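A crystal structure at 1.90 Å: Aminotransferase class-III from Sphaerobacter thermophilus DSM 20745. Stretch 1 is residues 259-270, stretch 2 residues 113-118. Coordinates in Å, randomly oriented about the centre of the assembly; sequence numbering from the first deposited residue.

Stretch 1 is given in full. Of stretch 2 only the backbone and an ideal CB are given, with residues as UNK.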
# COMPACT_ATOMS: atom_id res chain seq x y z
N SER B 259 1.53 -15.60 8.51
CA SER B 259 1.20 -16.96 8.96
C SER B 259 0.37 -17.75 7.95
O SER B 259 0.20 -18.97 8.15
CB SER B 259 0.52 -16.94 10.34
OG SER B 259 -0.82 -16.49 10.24
N LEU B 260 -0.20 -17.11 6.92
CA LEU B 260 -1.05 -17.85 5.99
C LEU B 260 -0.30 -18.99 5.32
O LEU B 260 -0.92 -19.98 4.90
CB LEU B 260 -1.62 -16.91 4.92
CG LEU B 260 -2.83 -17.40 4.12
CD1 LEU B 260 -4.13 -17.23 4.91
CD2 LEU B 260 -2.93 -16.67 2.77
N ARG B 261 1.02 -18.90 5.29
CA ARG B 261 1.85 -19.93 4.61
C ARG B 261 2.01 -21.17 5.50
O ARG B 261 2.68 -22.08 5.06
CB ARG B 261 3.23 -19.37 4.26
CG ARG B 261 4.15 -19.21 5.46
CD ARG B 261 5.59 -19.59 5.13
NE ARG B 261 6.22 -18.68 4.18
CZ ARG B 261 7.36 -18.92 3.57
NH1 ARG B 261 7.86 -18.04 2.72
NH2 ARG B 261 8.01 -20.05 3.79
N SER B 262 1.43 -21.18 6.71
CA SER B 262 1.64 -22.31 7.62
C SER B 262 0.93 -23.58 7.17
O SER B 262 1.31 -24.67 7.61
CB SER B 262 1.17 -21.94 9.03
OG SER B 262 1.80 -20.74 9.46
N ASP B 263 -0.05 -23.47 6.27
CA ASP B 263 -0.94 -24.58 5.98
C ASP B 263 -1.77 -24.24 4.74
O ASP B 263 -1.96 -23.06 4.41
CB ASP B 263 -1.84 -24.86 7.19
CG ASP B 263 -2.79 -26.01 6.96
OD1 ASP B 263 -2.38 -27.16 7.21
OD2 ASP B 263 -3.94 -25.75 6.53
N TYR B 264 -2.26 -25.28 4.06
CA TYR B 264 -3.13 -25.07 2.90
C TYR B 264 -4.27 -24.11 3.23
O TYR B 264 -4.63 -23.25 2.40
CB TYR B 264 -3.68 -26.42 2.42
CG TYR B 264 -4.29 -26.42 1.02
CD1 TYR B 264 -3.48 -26.39 -0.11
CD2 TYR B 264 -5.66 -26.46 0.83
CE1 TYR B 264 -4.01 -26.40 -1.38
CE2 TYR B 264 -6.21 -26.48 -0.45
CZ TYR B 264 -5.38 -26.44 -1.55
OH TYR B 264 -5.91 -26.45 -2.83
N GLY B 265 -4.80 -24.19 4.45
CA GLY B 265 -5.88 -23.32 4.89
C GLY B 265 -5.47 -22.30 5.94
O GLY B 265 -6.32 -21.83 6.71
N GLY B 266 -4.19 -21.98 6.02
CA GLY B 266 -3.72 -20.98 6.95
C GLY B 266 -3.52 -21.49 8.37
O GLY B 266 -3.91 -22.61 8.75
N MET B 267 -2.89 -20.63 9.17
CA MET B 267 -2.68 -20.97 10.58
C MET B 267 -4.01 -21.08 11.31
O MET B 267 -4.13 -21.88 12.24
CB MET B 267 -1.78 -19.94 11.26
CG MET B 267 -1.22 -20.41 12.58
SD MET B 267 -0.30 -21.95 12.36
CE MET B 267 0.35 -22.23 14.00
N GLN B 268 -5.02 -20.31 10.90
CA GLN B 268 -6.34 -20.47 11.50
C GLN B 268 -6.85 -21.89 11.33
O GLN B 268 -7.50 -22.43 12.24
CB GLN B 268 -7.33 -19.47 10.88
CG GLN B 268 -7.50 -19.59 9.38
CD GLN B 268 -8.31 -18.44 8.82
OE1 GLN B 268 -9.51 -18.56 8.63
NE2 GLN B 268 -7.66 -17.30 8.59
N SER B 269 -6.56 -22.53 10.20
CA SER B 269 -6.98 -23.92 10.03
C SER B 269 -6.16 -24.83 10.93
O SER B 269 -6.68 -25.81 11.47
CB SER B 269 -6.87 -24.34 8.57
OG SER B 269 -7.95 -23.79 7.83
N VAL B 270 -4.86 -24.53 11.08
CA VAL B 270 -4.06 -25.34 12.00
C VAL B 270 -4.62 -25.27 13.42
O VAL B 270 -4.75 -26.28 14.12
CB VAL B 270 -2.58 -24.91 11.96
CG1 VAL B 270 -1.82 -25.61 13.07
CG2 VAL B 270 -1.98 -25.27 10.63
N UNK B 113 -11.64 -20.82 -1.79
CA UNK B 113 -11.74 -22.28 -1.79
C UNK B 113 -10.84 -22.88 -0.72
O UNK B 113 -11.21 -23.88 -0.08
CB UNK B 113 -11.37 -22.85 -3.16
N UNK B 114 -9.67 -22.28 -0.49
CA UNK B 114 -8.70 -22.90 0.41
C UNK B 114 -8.94 -22.60 1.89
O UNK B 114 -8.71 -23.47 2.73
CB UNK B 114 -7.29 -22.44 0.03
N UNK B 115 -9.34 -21.38 2.23
CA UNK B 115 -9.47 -20.95 3.63
C UNK B 115 -10.91 -20.94 4.01
O UNK B 115 -11.72 -20.17 3.44
CB UNK B 115 -8.85 -19.57 3.86
N UNK B 116 -11.35 -21.73 5.01
CA UNK B 116 -12.78 -21.84 5.32
C UNK B 116 -13.46 -20.53 5.69
O UNK B 116 -14.54 -20.24 5.18
CB UNK B 116 -12.97 -22.83 6.47
N UNK B 117 -12.84 -19.72 6.56
CA UNK B 117 -13.42 -18.44 6.97
C UNK B 117 -13.59 -17.46 5.81
O UNK B 117 -14.34 -16.50 5.94
CB UNK B 117 -12.55 -17.80 8.05
N UNK B 118 -12.85 -17.64 4.72
CA UNK B 118 -12.92 -16.68 3.62
C UNK B 118 -14.11 -17.02 2.73
O UNK B 118 -14.06 -17.96 1.93
CB UNK B 118 -11.62 -16.68 2.81

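Position 113 lies in the last turn of a helix, with phi/psi of -69/-36. Its CA-to-CB bond points sideways, and no atom of stretch 1 comes within 5.5 Å of the ideal CB. Almost any residue that tolerates a helix would fit, and stretch 1 cannot choose among them. The residue is Glu113, whose carboxylate makes no contact with stretch 1.

Position 114, still helical, points its CB toward stretch 1. The ideal CB is 3.7 Å from Tyr264 O, and beyond it the phenol ring of Tyr264 presents a broad face. A long side chain with a flexible methylene run would suit the place: methionine, glutamine, lysine or arginine could lie along the ring, and a donor at the end could also serve the carbonyl. The residue is Arg114. Its CD sits over the Tyr264 ring, 3.8 Å from the centroid and 19° off the normal, a CH-pi contact, and the guanidinium continues the packing with one face over Tyr264 CZ. Arg114 NE is 3.2 Å from Tyr264 OH, but the angle is too poor for a hydrogen bond. The polar link runs instead through a water, which accepts from Arg114 NH1 (2.8 Å from the water O) and donates to Tyr264 O (2.9 Å from the same water O).

At position 115 the backbone leaves helical geometry, with phi/psi of -103/119, and comes closest to stretch 1: its CA is 4.5 Å from that of Gly265. That glycine allows the close approach, since an ideal CB on it would lie only 3.3 Å from the carbonyl O of residue 114. Within stretch 1 there is a separate reason for glycine: the same CB would clash with Ser269 OG at 2.6 Å. The CB of 115 points sideways, yet the ideal CB lies 4.9 Å from Gln268 OE1 and 5.4 Å from Leu260 CD1. A compact apolar residue suits this space, and the extended angles favour a beta-branched one such as valine or isoleucine. Val115 fits: its CG2 meets Leu260 CD1 at 4.3 Å, while its CG1 lies 3.4 Å from Gln268 OE1.

Position 116 is the second residue of a type I turn running from 115 to 118. Its phi of -60 is ideal for proline, though serine, glutamate or lysine would also serve. Here it is Pro116, whose CD packs 3.5 Å from Ser269 OG, a hydroxyl already donating to Gly265 O.

Position 117 directs its CB toward Gln268, with OE1 a tight 3.2 Å away. A short donor is called for; serine or threonine could supply one. Ser117, with chi1 at 82° (p), donates from OG to Gln268 OE1 at 2.7 Å. A second water reinforces the link, accepting from Ser117 N at 3.0 Å from its O and donating to Gln268 OE1 at 2.5 Å.

Position 118 closes the turn, its N bonded to Val115 O at 3.1 Å. With its CB sideways and beyond reach of stretch 1, many residues would do; Leu118 CD1 comes no nearer than 5.6 Å to Leu260 CD1.

Stretch 2 (113-118) ERVPSL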
# COMPACT_ATOMS: atom_id res chain seq x y z
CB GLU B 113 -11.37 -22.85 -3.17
CG GLU B 113 -12.54 -22.93 -4.15
CD GLU B 113 -12.12 -22.81 -5.62
OE1 GLU B 113 -10.99 -23.23 -5.97
OE2 GLU B 113 -12.94 -22.29 -6.42
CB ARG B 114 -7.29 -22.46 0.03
CG ARG B 114 -6.82 -23.00 -1.29
CD ARG B 114 -5.31 -22.86 -1.42
NE ARG B 114 -4.86 -23.40 -2.69
CZ ARG B 114 -3.58 -23.55 -3.01
NH1 ARG B 114 -2.64 -23.19 -2.14
NH2 ARG B 114 -3.26 -24.06 -4.20
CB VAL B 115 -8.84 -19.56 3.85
CG1 VAL B 115 -8.88 -19.21 5.33
CG2 VAL B 115 -7.41 -19.47 3.30
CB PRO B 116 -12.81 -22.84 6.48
CG PRO B 116 -11.58 -23.70 6.24
CD PRO B 116 -10.53 -22.74 5.73
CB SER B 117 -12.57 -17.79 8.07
OG SER B 117 -11.46 -17.09 7.51
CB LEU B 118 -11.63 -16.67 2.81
CG LEU B 118 -10.35 -16.28 3.56
CD1 LEU B 118 -9.16 -16.28 2.62
CD2 LEU B 118 -10.53 -14.94 4.24
O HOH W 1 -2.94 -22.10 0.41
O HOH W 2 -10.67 -20.78 8.36
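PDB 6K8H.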